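Local coordinates for uncharacterized protein (Uncultured organism, PDB 5IBZ) that belongs to the putative cyclase family, may have arylformamidase activity, as assigned to that family, and binds acetylphosphate in the crystal, at residues 10-14 against 266-270; 14-20 against 272-276; 28-32 against 275-279; 126-130 against 144-148; 172-178 against 224-230. The contacts are given in a common frame with arbitrary orientation. Numbering follows the deposited sequence.

Contact 1: residues 10-14 against 266-270. With UVW (acetylphosphate), chain F.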
# COMPACT_ATOMS: atom_id res chain seq x y z
N ALA B 10 -17.04 8.87 32.90
CA ALA B 10 -18.33 8.27 33.17
C ALA B 10 -18.96 7.77 31.88
O ALA B 10 -19.30 8.57 31.00
CB ALA B 10 -19.26 9.26 33.86
N LEU B 11 -19.10 6.46 31.77
CA LEU B 11 -19.88 5.84 30.71
C LEU B 11 -21.35 5.94 31.09
O LEU B 11 -21.74 5.51 32.18
CB LEU B 11 -19.47 4.38 30.51
CG LEU B 11 -20.18 3.61 29.38
CD1 LEU B 11 -19.62 4.00 28.02
CD2 LEU B 11 -20.07 2.10 29.60
N HIS B 12 -22.16 6.54 30.23
CA HIS B 12 -23.59 6.66 30.50
C HIS B 12 -24.26 5.31 30.29
O HIS B 12 -24.05 4.66 29.26
CB HIS B 12 -24.22 7.73 29.61
CG HIS B 12 -23.70 9.10 29.90
ND1 HIS B 12 -24.18 9.86 30.95
CD2 HIS B 12 -22.71 9.83 29.32
CE1 HIS B 12 -23.52 11.01 30.99
NE2 HIS B 12 -22.63 11.02 30.01
N PRO B 13 -25.06 4.86 31.27
CA PRO B 13 -25.68 3.55 31.08
C PRO B 13 -26.55 3.51 29.84
O PRO B 13 -27.38 4.39 29.61
CB PRO B 13 -26.52 3.37 32.35
CG PRO B 13 -25.89 4.26 33.37
CD PRO B 13 -25.37 5.43 32.60
N HIS B 14 -26.34 2.47 29.04
CA HIS B 14 -27.10 2.27 27.83
C HIS B 14 -28.60 2.44 28.02
O HIS B 14 -29.25 3.13 27.24
CB HIS B 14 -26.85 0.88 27.26
CG HIS B 14 -27.66 0.58 26.04
ND1 HIS B 14 -28.88 -0.06 26.08
CD2 HIS B 14 -27.43 0.87 24.74
CE1 HIS B 14 -29.36 -0.16 24.86
NE2 HIS B 14 -28.50 0.39 24.02
N PRO B 266 -15.10 6.61 27.36
CA PRO B 266 -16.54 6.42 27.43
C PRO B 266 -17.30 7.19 26.35
O PRO B 266 -18.33 6.70 25.90
CB PRO B 266 -16.89 6.93 28.82
CG PRO B 266 -15.78 7.86 29.19
CD PRO B 266 -14.57 7.26 28.57
N VAL B 267 -16.80 8.35 25.92
CA VAL B 267 -17.55 9.14 24.93
C VAL B 267 -17.61 8.41 23.58
O VAL B 267 -18.64 8.41 22.92
CB VAL B 267 -16.94 10.55 24.75
CG1 VAL B 267 -17.67 11.33 23.66
CG2 VAL B 267 -16.98 11.31 26.08
N HIS B 268 -16.51 7.79 23.16
CA HIS B 268 -16.52 6.99 21.94
C HIS B 268 -17.62 5.93 21.99
O HIS B 268 -18.40 5.77 21.05
CB HIS B 268 -15.19 6.27 21.75
CG HIS B 268 -14.16 7.09 21.07
ND1 HIS B 268 -13.44 8.07 21.72
CD2 HIS B 268 -13.72 7.08 19.79
CE1 HIS B 268 -12.60 8.63 20.87
NE2 HIS B 268 -12.75 8.05 19.69
N GLY B 269 -17.65 5.21 23.09
CA GLY B 269 -18.62 4.15 23.27
C GLY B 269 -20.04 4.68 23.27
O GLY B 269 -20.92 4.13 22.58
N ASN B 270 -20.29 5.73 24.04
CA ASN B 270 -21.64 6.26 24.14
C ASN B 270 -22.08 6.86 22.80
O ASN B 270 -23.21 6.65 22.39
CB ASN B 270 -21.73 7.33 25.23
CG ASN B 270 -21.64 6.76 26.65
OD1 ASN B 270 -21.18 7.44 27.56
ND2 ASN B 270 -22.10 5.54 26.84
C1 UVW F . -8.00 6.40 18.98
O1 UVW F . -7.54 5.74 18.12
C1M UVW F . -7.38 6.40 20.38
O2 UVW F . -9.13 7.20 18.75
P UVW F . -9.98 7.18 17.34
O1P UVW F . -10.27 5.76 16.90
O2P UVW F . -11.26 7.92 17.63
O3P UVW F . -9.24 7.88 16.24
O HOH W 1 -19.49 9.33 28.11

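Contact 2: residues 14-20 against 272-276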
# COMPACT_ATOMS: atom_id res chain seq x y z
N HIS B 14 -26.34 2.47 29.04
CA HIS B 14 -27.10 2.27 27.83
C HIS B 14 -28.60 2.44 28.02
O HIS B 14 -29.25 3.13 27.24
CB HIS B 14 -26.85 0.88 27.26
CG HIS B 14 -27.66 0.58 26.04
ND1 HIS B 14 -28.88 -0.06 26.08
CD2 HIS B 14 -27.43 0.87 24.74
CE1 HIS B 14 -29.36 -0.16 24.86
NE2 HIS B 14 -28.50 0.39 24.02
N GLU B 15 -29.16 1.82 29.05
CA GLU B 15 -30.61 1.76 29.19
C GLU B 15 -31.20 3.15 29.45
O GLU B 15 -32.33 3.43 29.07
CB GLU B 15 -31.02 0.79 30.31
CG GLU B 15 -30.61 -0.67 30.04
CD GLU B 15 -31.05 -1.18 28.67
OE1 GLU B 15 -32.12 -0.74 28.18
OE2 GLU B 15 -30.32 -2.00 28.08
N LYS B 16 -30.42 4.01 30.10
CA LYS B 16 -30.88 5.37 30.35
C LYS B 16 -30.72 6.27 29.12
O LYS B 16 -31.46 7.25 28.97
CB LYS B 16 -30.13 5.99 31.54
N LEU B 17 -29.77 5.95 28.24
CA LEU B 17 -29.44 6.87 27.16
C LEU B 17 -28.97 6.18 25.88
O LEU B 17 -27.78 5.96 25.67
CB LEU B 17 -28.35 7.84 27.63
CG LEU B 17 -28.07 9.04 26.72
CD1 LEU B 17 -29.24 9.99 26.68
CD2 LEU B 17 -26.83 9.74 27.23
N ASN B 18 -29.91 5.86 25.01
CA ASN B 18 -29.56 5.27 23.73
C ASN B 18 -30.63 5.55 22.69
O ASN B 18 -31.78 5.91 23.03
CB ASN B 18 -29.33 3.76 23.86
CG ASN B 18 -30.61 2.99 24.05
OD1 ASN B 18 -31.34 2.76 23.09
ND2 ASN B 18 -30.90 2.60 25.29
N ASN B 19 -30.25 5.41 21.43
CA ASN B 19 -31.18 5.53 20.32
C ASN B 19 -31.50 4.20 19.63
O ASN B 19 -31.99 4.19 18.51
CB ASN B 19 -30.62 6.51 19.28
CG ASN B 19 -30.67 7.93 19.74
OD1 ASN B 19 -31.61 8.35 20.43
ND2 ASN B 19 -29.66 8.71 19.34
N TRP B 20 -31.24 3.08 20.29
CA TRP B 20 -31.57 1.80 19.69
C TRP B 20 -33.08 1.72 19.44
O TRP B 20 -33.87 2.05 20.32
CB TRP B 20 -31.13 0.64 20.57
CG TRP B 20 -29.63 0.49 20.70
CD1 TRP B 20 -28.67 1.45 20.51
CD2 TRP B 20 -28.94 -0.71 21.04
NE1 TRP B 20 -27.42 0.92 20.73
CE2 TRP B 20 -27.56 -0.41 21.06
CE3 TRP B 20 -29.35 -2.01 21.35
CZ2 TRP B 20 -26.59 -1.38 21.36
CZ3 TRP B 20 -28.39 -2.96 21.65
CH2 TRP B 20 -27.03 -2.64 21.65
N LEU B 272 -20.88 6.33 19.53
CA LEU B 272 -20.99 5.39 18.41
C LEU B 272 -22.00 4.28 18.65
O LEU B 272 -22.89 4.07 17.83
CB LEU B 272 -19.62 4.79 18.11
CG LEU B 272 -18.60 5.83 17.62
CD1 LEU B 272 -17.23 5.21 17.57
CD2 LEU B 272 -18.95 6.44 16.27
N ARG B 273 -21.86 3.58 19.77
CA ARG B 273 -22.75 2.46 20.07
C ARG B 273 -24.12 2.88 20.59
O ARG B 273 -25.14 2.39 20.10
CB ARG B 273 -22.11 1.53 21.09
CG ARG B 273 -23.02 0.41 21.54
CD ARG B 273 -22.42 -0.31 22.69
NE ARG B 273 -23.11 -1.53 23.04
CZ ARG B 273 -24.07 -1.64 23.95
NH1 ARG B 273 -24.52 -0.57 24.60
NH2 ARG B 273 -24.60 -2.84 24.21
N ASP B 274 -24.17 3.73 21.61
CA ASP B 274 -25.45 3.98 22.25
C ASP B 274 -26.32 4.95 21.43
O ASP B 274 -27.51 4.70 21.26
CB ASP B 274 -25.22 4.51 23.67
CG ASP B 274 -24.53 3.50 24.58
OD1 ASP B 274 -24.74 2.29 24.38
OD2 ASP B 274 -23.78 3.91 25.49
N LEU B 275 -25.74 6.06 20.96
CA LEU B 275 -26.52 7.07 20.22
C LEU B 275 -26.51 6.92 18.69
O LEU B 275 -27.39 7.46 18.00
CB LEU B 275 -26.01 8.47 20.56
CG LEU B 275 -26.02 8.89 22.02
CD1 LEU B 275 -25.67 10.38 22.13
CD2 LEU B 275 -27.34 8.60 22.69
N GLY B 276 -25.53 6.21 18.15
CA GLY B 276 -25.37 6.13 16.72
C GLY B 276 -25.00 7.48 16.11
O GLY B 276 -25.36 7.80 14.98
O HOH W 2 -25.02 6.67 26.44

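Contact 3: residues 28-32 against 275-279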
# COMPACT_ATOMS: atom_id res chain seq x y z
N GLN B 28 -29.45 0.92 10.09
CA GLN B 28 -27.99 0.97 10.11
C GLN B 28 -27.42 2.36 9.97
O GLN B 28 -26.20 2.48 9.88
CB GLN B 28 -27.42 0.09 8.99
CG GLN B 28 -27.75 -1.37 9.16
CD GLN B 28 -27.07 -2.24 8.13
OE1 GLN B 28 -25.87 -2.11 7.89
NE2 GLN B 28 -27.83 -3.13 7.51
N ARG B 29 -28.25 3.40 9.95
CA ARG B 29 -27.75 4.76 9.72
C ARG B 29 -27.64 5.61 10.98
O ARG B 29 -26.94 6.62 10.98
CB ARG B 29 -28.62 5.47 8.68
CG ARG B 29 -28.70 4.70 7.38
CD ARG B 29 -29.50 5.42 6.35
NE ARG B 29 -28.77 6.54 5.76
CZ ARG B 29 -29.06 7.83 5.92
NH1 ARG B 29 -30.05 8.23 6.71
NH2 ARG B 29 -28.33 8.74 5.27
N GLY B 30 -28.34 5.25 12.04
CA GLY B 30 -28.22 6.00 13.28
C GLY B 30 -28.63 7.46 13.14
O GLY B 30 -29.62 7.80 12.46
N ALA B 31 -27.84 8.34 13.76
CA ALA B 31 -28.22 9.75 13.84
C ALA B 31 -28.14 10.47 12.50
O ALA B 31 -28.63 11.58 12.36
CB ALA B 31 -27.35 10.46 14.89
N ALA B 32 -27.57 9.82 11.50
CA ALA B 32 -27.67 10.36 10.15
C ALA B 32 -29.15 10.51 9.72
O ALA B 32 -29.48 11.34 8.86
CB ALA B 32 -26.90 9.49 9.17
N LEU B 275 -25.74 6.06 20.96
CA LEU B 275 -26.52 7.07 20.22
C LEU B 275 -26.51 6.92 18.69
O LEU B 275 -27.39 7.46 18.00
CB LEU B 275 -26.01 8.47 20.56
CG LEU B 275 -26.02 8.89 22.02
CD1 LEU B 275 -25.67 10.38 22.13
CD2 LEU B 275 -27.34 8.60 22.69
N GLY B 276 -25.53 6.21 18.15
CA GLY B 276 -25.37 6.13 16.72
C GLY B 276 -25.00 7.48 16.11
O GLY B 276 -25.36 7.80 14.98
N VAL B 277 -24.24 8.27 16.86
CA VAL B 277 -23.75 9.58 16.42
C VAL B 277 -22.32 9.45 15.89
O VAL B 277 -21.48 8.84 16.53
CB VAL B 277 -23.83 10.58 17.60
CG1 VAL B 277 -23.07 11.87 17.29
CG2 VAL B 277 -25.30 10.89 17.93
N TYR B 278 -22.07 10.01 14.71
CA TYR B 278 -20.79 9.89 14.04
C TYR B 278 -19.76 10.82 14.65
O TYR B 278 -20.09 11.88 15.18
CB TYR B 278 -20.97 10.18 12.53
CG TYR B 278 -21.86 9.15 11.89
CD1 TYR B 278 -23.24 9.25 11.99
CD2 TYR B 278 -21.34 8.05 11.24
CE1 TYR B 278 -24.07 8.28 11.46
CE2 TYR B 278 -22.15 7.08 10.69
CZ TYR B 278 -23.53 7.19 10.82
OH TYR B 278 -24.37 6.22 10.27
N ILE B 279 -18.50 10.38 14.57
CA ILE B 279 -17.37 11.12 15.11
C ILE B 279 -16.44 11.55 13.99
O ILE B 279 -15.97 10.73 13.20
CB ILE B 279 -16.60 10.27 16.15
CG1 ILE B 279 -17.47 10.02 17.39
CG2 ILE B 279 -15.27 10.91 16.48
CD1 ILE B 279 -16.84 9.16 18.44
O HOH W 3 -24.18 4.00 8.78

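Contact 4: residues 126-130 against 144-148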
# COMPACT_ATOMS: atom_id res chain seq x y z
N LEU B 126 -22.66 -3.64 18.78
CA LEU B 126 -22.52 -2.29 18.25
C LEU B 126 -23.88 -1.59 18.26
O LEU B 126 -24.87 -2.14 18.74
CB LEU B 126 -21.93 -2.34 16.84
CG LEU B 126 -20.44 -2.67 16.72
CD1 LEU B 126 -20.16 -4.15 16.84
CD2 LEU B 126 -19.96 -2.15 15.40
N TYR B 127 -23.92 -0.37 17.72
CA TYR B 127 -25.18 0.37 17.58
C TYR B 127 -26.35 -0.53 17.11
O TYR B 127 -26.20 -1.35 16.21
CB TYR B 127 -25.01 1.56 16.61
CG TYR B 127 -26.35 2.11 16.18
CD1 TYR B 127 -27.17 2.78 17.08
CD2 TYR B 127 -26.82 1.89 14.90
CE1 TYR B 127 -28.44 3.22 16.69
CE2 TYR B 127 -28.08 2.33 14.51
CZ TYR B 127 -28.88 2.98 15.41
OH TYR B 127 -30.13 3.38 15.01
N ASN B 128 -27.49 -0.37 17.76
CA ASN B 128 -28.74 -1.05 17.41
C ASN B 128 -28.67 -2.57 17.51
O ASN B 128 -29.46 -3.29 16.90
CB ASN B 128 -29.21 -0.67 16.00
CG ASN B 128 -30.72 -0.49 15.92
OD1 ASN B 128 -31.40 -0.41 16.94
ND2 ASN B 128 -31.23 -0.46 14.71
N GLY B 129 -27.73 -3.05 18.30
CA GLY B 129 -27.66 -4.47 18.59
C GLY B 129 -26.91 -5.30 17.56
O GLY B 129 -26.95 -6.54 17.59
N VAL B 130 -26.22 -4.62 16.65
CA VAL B 130 -25.44 -5.31 15.63
C VAL B 130 -24.34 -6.12 16.31
O VAL B 130 -23.61 -5.58 17.14
CB VAL B 130 -24.86 -4.33 14.61
CG1 VAL B 130 -23.82 -5.00 13.72
CG2 VAL B 130 -25.96 -3.73 13.78
N THR B 144 -20.01 -5.72 7.60
CA THR B 144 -21.12 -6.22 6.79
C THR B 144 -22.43 -5.56 7.19
O THR B 144 -23.42 -5.61 6.44
CB THR B 144 -21.27 -7.75 6.88
OG1 THR B 144 -21.66 -8.15 8.21
CG2 THR B 144 -19.99 -8.44 6.48
N LYS B 145 -22.40 -4.96 8.37
CA LYS B 145 -23.44 -4.06 8.85
C LYS B 145 -22.72 -2.81 9.36
O LYS B 145 -21.59 -2.88 9.83
CB LYS B 145 -24.29 -4.71 9.94
CG LYS B 145 -25.24 -5.78 9.43
CD LYS B 145 -26.17 -6.31 10.50
CE LYS B 145 -27.24 -7.18 9.87
NZ LYS B 145 -28.27 -7.55 10.88
N LEU B 146 -23.39 -1.66 9.24
CA LEU B 146 -22.89 -0.37 9.74
C LEU B 146 -21.62 0.12 9.03
O LEU B 146 -20.90 0.99 9.54
CB LEU B 146 -22.63 -0.44 11.24
CG LEU B 146 -23.78 -0.93 12.14
CD1 LEU B 146 -23.36 -0.96 13.60
CD2 LEU B 146 -25.04 -0.09 11.97
N GLY B 147 -21.36 -0.39 7.82
CA GLY B 147 -20.31 0.14 6.99
C GLY B 147 -20.65 1.56 6.58
O GLY B 147 -21.82 1.96 6.56
N ILE B 148 -19.62 2.34 6.26
CA ILE B 148 -19.80 3.74 5.91
C ILE B 148 -20.63 3.93 4.63
O ILE B 148 -21.13 5.03 4.40
CB ILE B 148 -18.42 4.44 5.79
CG1 ILE B 148 -18.54 5.96 5.90
CG2 ILE B 148 -17.71 4.09 4.49
CD1 ILE B 148 -18.83 6.46 7.28

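Contact 5: residues 172-178 against 224-230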
# COMPACT_ATOMS: atom_id res chain seq x y z
N LEU B 172 -6.69 26.92 24.89
CA LEU B 172 -7.13 25.88 25.83
C LEU B 172 -5.92 25.21 26.44
O LEU B 172 -4.98 24.86 25.72
CB LEU B 172 -7.98 24.81 25.13
CG LEU B 172 -9.31 25.21 24.50
CD1 LEU B 172 -9.96 23.96 23.89
CD2 LEU B 172 -10.21 25.80 25.52
N PRO B 173 -5.93 25.02 27.77
CA PRO B 173 -4.83 24.29 28.42
C PRO B 173 -4.68 22.89 27.88
O PRO B 173 -5.64 22.27 27.44
CB PRO B 173 -5.24 24.25 29.89
CG PRO B 173 -6.24 25.30 30.06
CD PRO B 173 -6.94 25.43 28.76
N GLU B 174 -3.46 22.37 27.98
CA GLU B 174 -3.19 20.99 27.59
C GLU B 174 -4.14 20.07 28.35
O GLU B 174 -4.27 20.17 29.58
CB GLU B 174 -1.73 20.61 27.88
CG GLU B 174 -1.42 19.14 27.60
CD GLU B 174 0.04 18.77 27.82
OE1 GLU B 174 0.89 19.67 27.94
OE2 GLU B 174 0.33 17.56 27.88
N GLY B 175 -4.82 19.19 27.62
CA GLY B 175 -5.66 18.19 28.23
C GLY B 175 -7.00 18.70 28.78
O GLY B 175 -7.69 17.99 29.49
N TYR B 176 -7.36 19.94 28.44
CA TYR B 176 -8.58 20.54 28.95
C TYR B 176 -9.82 19.73 28.57
O TYR B 176 -10.00 19.37 27.40
CB TYR B 176 -8.72 21.97 28.46
CG TYR B 176 -10.00 22.60 28.96
CD1 TYR B 176 -10.15 22.95 30.30
CD2 TYR B 176 -11.07 22.82 28.11
CE1 TYR B 176 -11.32 23.50 30.77
CE2 TYR B 176 -12.25 23.38 28.57
CZ TYR B 176 -12.37 23.72 29.90
OH TYR B 176 -13.54 24.26 30.40
N THR B 177 -10.68 19.47 29.55
CA THR B 177 -11.96 18.78 29.27
C THR B 177 -13.06 19.79 28.94
O THR B 177 -13.46 20.59 29.78
CB THR B 177 -12.39 17.89 30.45
OG1 THR B 177 -11.41 16.87 30.67
CG2 THR B 177 -13.74 17.23 30.17
N ILE B 178 -13.54 19.74 27.70
CA ILE B 178 -14.61 20.60 27.24
C ILE B 178 -15.95 20.03 27.69
O ILE B 178 -16.29 18.90 27.40
CB ILE B 178 -14.58 20.76 25.71
CG1 ILE B 178 -13.24 21.36 25.28
CG2 ILE B 178 -15.74 21.63 25.23
CD1 ILE B 178 -12.97 21.24 23.80
N ASN B 224 1.06 12.58 25.81
CA ASN B 224 0.56 13.40 26.89
C ASN B 224 -0.93 13.69 26.69
O ASN B 224 -1.50 13.37 25.67
CB ASN B 224 1.44 14.64 27.01
CG ASN B 224 2.82 14.32 27.60
OD1 ASN B 224 2.97 14.24 28.82
ND2 ASN B 224 3.81 14.09 26.73
N PRO B 225 -1.58 14.22 27.73
CA PRO B 225 -3.03 14.43 27.62
C PRO B 225 -3.40 15.36 26.48
O PRO B 225 -2.62 16.23 26.13
CB PRO B 225 -3.40 15.08 28.96
CG PRO B 225 -2.31 14.75 29.87
CD PRO B 225 -1.07 14.65 29.04
N MSE B 226 -4.59 15.15 25.93
CA MSE B 226 -5.07 15.95 24.80
C MSE B 226 -6.47 16.48 25.06
O MSE B 226 -7.36 15.73 25.46
CB MSE B 226 -5.04 15.11 23.52
CG MSE B 226 -3.63 14.78 23.07
SE MSE B 226 -3.63 13.67 21.46
CE MSE B 226 -4.27 12.07 22.29
N THR B 227 -6.66 17.78 24.84
CA THR B 227 -7.95 18.42 25.05
C THR B 227 -9.06 17.80 24.19
O THR B 227 -8.83 17.39 23.06
CB THR B 227 -7.87 19.94 24.77
OG1 THR B 227 -9.14 20.56 25.06
CG2 THR B 227 -7.52 20.22 23.33
N GLY B 228 -10.26 17.71 24.74
CA GLY B 228 -11.41 17.26 23.96
C GLY B 228 -12.66 17.26 24.82
O GLY B 228 -12.62 17.70 25.98
N ILE B 229 -13.76 16.77 24.26
CA ILE B 229 -15.02 16.77 25.00
C ILE B 229 -15.05 15.69 26.08
O ILE B 229 -14.43 14.63 25.98
CB ILE B 229 -16.25 16.63 24.06
CG1 ILE B 229 -16.23 15.32 23.26
CG2 ILE B 229 -16.33 17.87 23.18
CD1 ILE B 229 -17.53 15.06 22.47
N GLY B 230 -15.77 16.01 27.16
CA GLY B 230 -15.92 15.11 28.29
C GLY B 230 -17.27 14.40 28.33
O GLY B 230 -18.13 14.61 27.48
O HOH W 4 -4.33 19.49 24.67

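Contact 1: residues 10-14 against 266-270
This is a small polar surface contact in which the extended N-terminal end of the modelled chain lies along the first turn of helix 266-275. Asn-270 does most of the work. Its OD1 accepts a nearly straight hydrogen bond from the backbone N of His-12 at 3.0 Å, while its ND2 gives a weak one to the O of His-12 at 3.2 Å, so a single amide reads both backbone groups of one residue, much as a neighbouring strand would. The ND2 also bonds to Asp-274, one turn further along the helix. A water broadens the link on the OD1 side, 2.6 Å from Asn-270 OD1 and 3.0 Å from Ala-10 O, donating to both.

The helix itself stands at the edge of the acetylphosphate pocket, and its faces are divided accordingly: Asn-270 points at the N-terminal arm, whereas the His-268 ring leads away from it and gives a 2.5 Å hydrogen bond from NE2 to O2P of the ligand. His-119 and Arg-69 bind the same ligand. Apolar packing completes the contact at the start of the helix, where Leu-11 CB sits 4.0 Å from Pro-266 CB. The imidazole of His-12 turns instead to the loop before helix 233-239, where its NE2 is hydrogen-bonded to the carbonyl of Ser-231.

Contact 2: residues 14-20 against 272-276
Trp-20 takes an m rotamer that lays its indole beside the last turn of helix 266-275, bringing NE1 to 2.8 Å from the O of Arg-273. Arg-273, with chi1 to chi3 all t, is extended, and the face of its guanidinium receives the indole corner, Trp-20 CH2 lying 3.5 Å from Arg-273 NH2. Arg-273 NH1 meets Asp-274 OD1 at 2.9 Å in a salt bridge between residues adjacent in sequence, and Asp-274 OD2 accepts from Asn-270 ND2. His-14, chi1 t, brings CD2 to 3.1 Å from that same Asp-274 OD1. Leu-275, in the m,t rotamer, packs CD2 4.1 Å from Leu-17 CG.

The p rotamer of Asn-18 folds its amide back onto its own loop: ND2 bonds to His-14 O at 2.6 Å, and OD1 accepts from Trp-20 N at 2.8 Å, which makes an Asx turn. Asn-19, chi1 m, points at the helix and sends ND2 to Leu-275 O at 2.9 Å; its OD1 is held by Lys-22. Its backbone N reaches Asp-274 O at 2.8 Å. Loop donors thus meet three successive carbonyls before Gly-276 breaks away with positive phi: C-terminal helix capping by a distant loop.

Contact 3: residues 28-32 against 275-279
At Gln-28 the contact begins through water: a single molecule donates to Gln-28 O at 2.8 Å and to Tyr-278 OH at 2.7 Å. The CA-to-CB bond of Gln-28 points away, and its OE1 accepts from the backbone N of Leu-146. Arg-29 follows; its CA-to-CB bond points away too, and its guanidinium is hydrogen-bonded to Asn-33 and to Asn-150 O. What it offers here is its carbonyl, which takes a 2.7 Å hydrogen bond from Tyr-278 OH. The same Arg-29 O accepts from Ala-32 N at 3.3 Å, so the tyrosine hydroxyl sits on a turn that is already closed.

Gly-30 comes next, opposite Gly-276, with 4.5 Å between their CA atoms. Both have positive phi; a CB on Gly-30 would clash with Gly-276 O, and one on Gly-276 would be tight against Gly-30 CA. Here the buried 28-32 loop packs on the link between helix 266-275 and strand 278-281 of the large mixed sheet. Ala-31 then donates from its N to Gly-276 O at 2.8 Å, nearly straight, while its methyl CB rests 3.7 Å from Val-277 CG2. Ala-32, in the short 3-10 segment, touches Tyr-278 CE1 with its CB at 3.8 Å, and its N approaches the same ring at the edge. Phe-155 packs edge-to-face against this tyrosine.

Contact 4: residues 126-130 against 144-148
Leu-146 drives its side chain into a cup formed by Leu-126, Tyr-127 and Val-130. Its CD1 lies 3.8 Å from Leu-126 CB and 3.8 Å from Val-130 CG2, while its CD2 meets the edge of the Tyr-127 ring, 4.0 Å from CD2 of the tyrosine. No hydrogen bond joins the two segments; the contact is van der Waals, mostly between apolar side chains.

Segment 126-130 contains a G1 beta bulge, in which Gly-129, at positive phi, and Val-130 both face Leu-126. Leu-126 N bonds to Val-130 O at 2.7 Å and Gly-129 N to Leu-126 O at 3.0 Å, a curl consistent with the way the three side chains converge on Leu-146. Both segments belong to the long excursion between strands 120-122 and 158-163, so the packing pins two parts of one irregular region together. Toward the solvent, Val-130 CG1 touches Lys-145 CB at 3.8 Å. The Tyr-127 hydroxyl is hydrogen-bonded to Asp-27, and Gln-28 accepts from Leu-146 N.

Contact 5: residues 172-178 against 224-230
A two-stranded parallel sheet, 177-178 with 228-229, carries this contact, and Thr-227, Ile-178 and Glu-174 have the largest individual shares of its buried surface. Thr-227 stands just before its strand, where OG1 donates to Tyr-176 O at 2.8 Å. That carbonyl also accepts from Gly-228 N at 3.1 Å, and so starts the parallel ladder. Ile-178 carries it on: its N bonds to Gly-228 O at 2.8 Å and its O takes Gly-230 N at 2.9 Å, straddling Ile-229, whose CG2 packs 4.2 Å from Ile-178 CB on the same face. Ile-178 also leans on Ile-164 of helix 164-167.

Glu-174 belongs to the type II turn 173-176, closed by Tyr-176 N to Pro-173 O at 3.1 Å. Its extended side chain runs along the start of 224-230, with OE2 3.4 Å from Pro-225 CD. Gly-175, bare at positive phi, lets that proline in close; beside it, a water accepts from Gly-175 N at 3.0 Å and from Thr-227 N at 2.9 Å.

Overall arrangement
From the N terminus, the arm first meets helix 266-275 in contact 1, then its C-terminal end in contact 2; the two share His-14. Residues 28-32 return to the same region in contact 3, which shares Leu-275 and Gly-276 with contact 2 and continues into strand 278-281. Contact 1 crosses contacts 2 and 3. Each of the three closes a loop of over 240 residues, within which contact 4 closes one of 13 intervening residues and then contact 5 one of 45. Contact 4 abuts the arm, with Trp-20 and Gln-28 touching its segments. Contact 5 lies about 30 Å from contact 4 between centres, but reaches the helix of contact 1 through Val-267 against Ile-229.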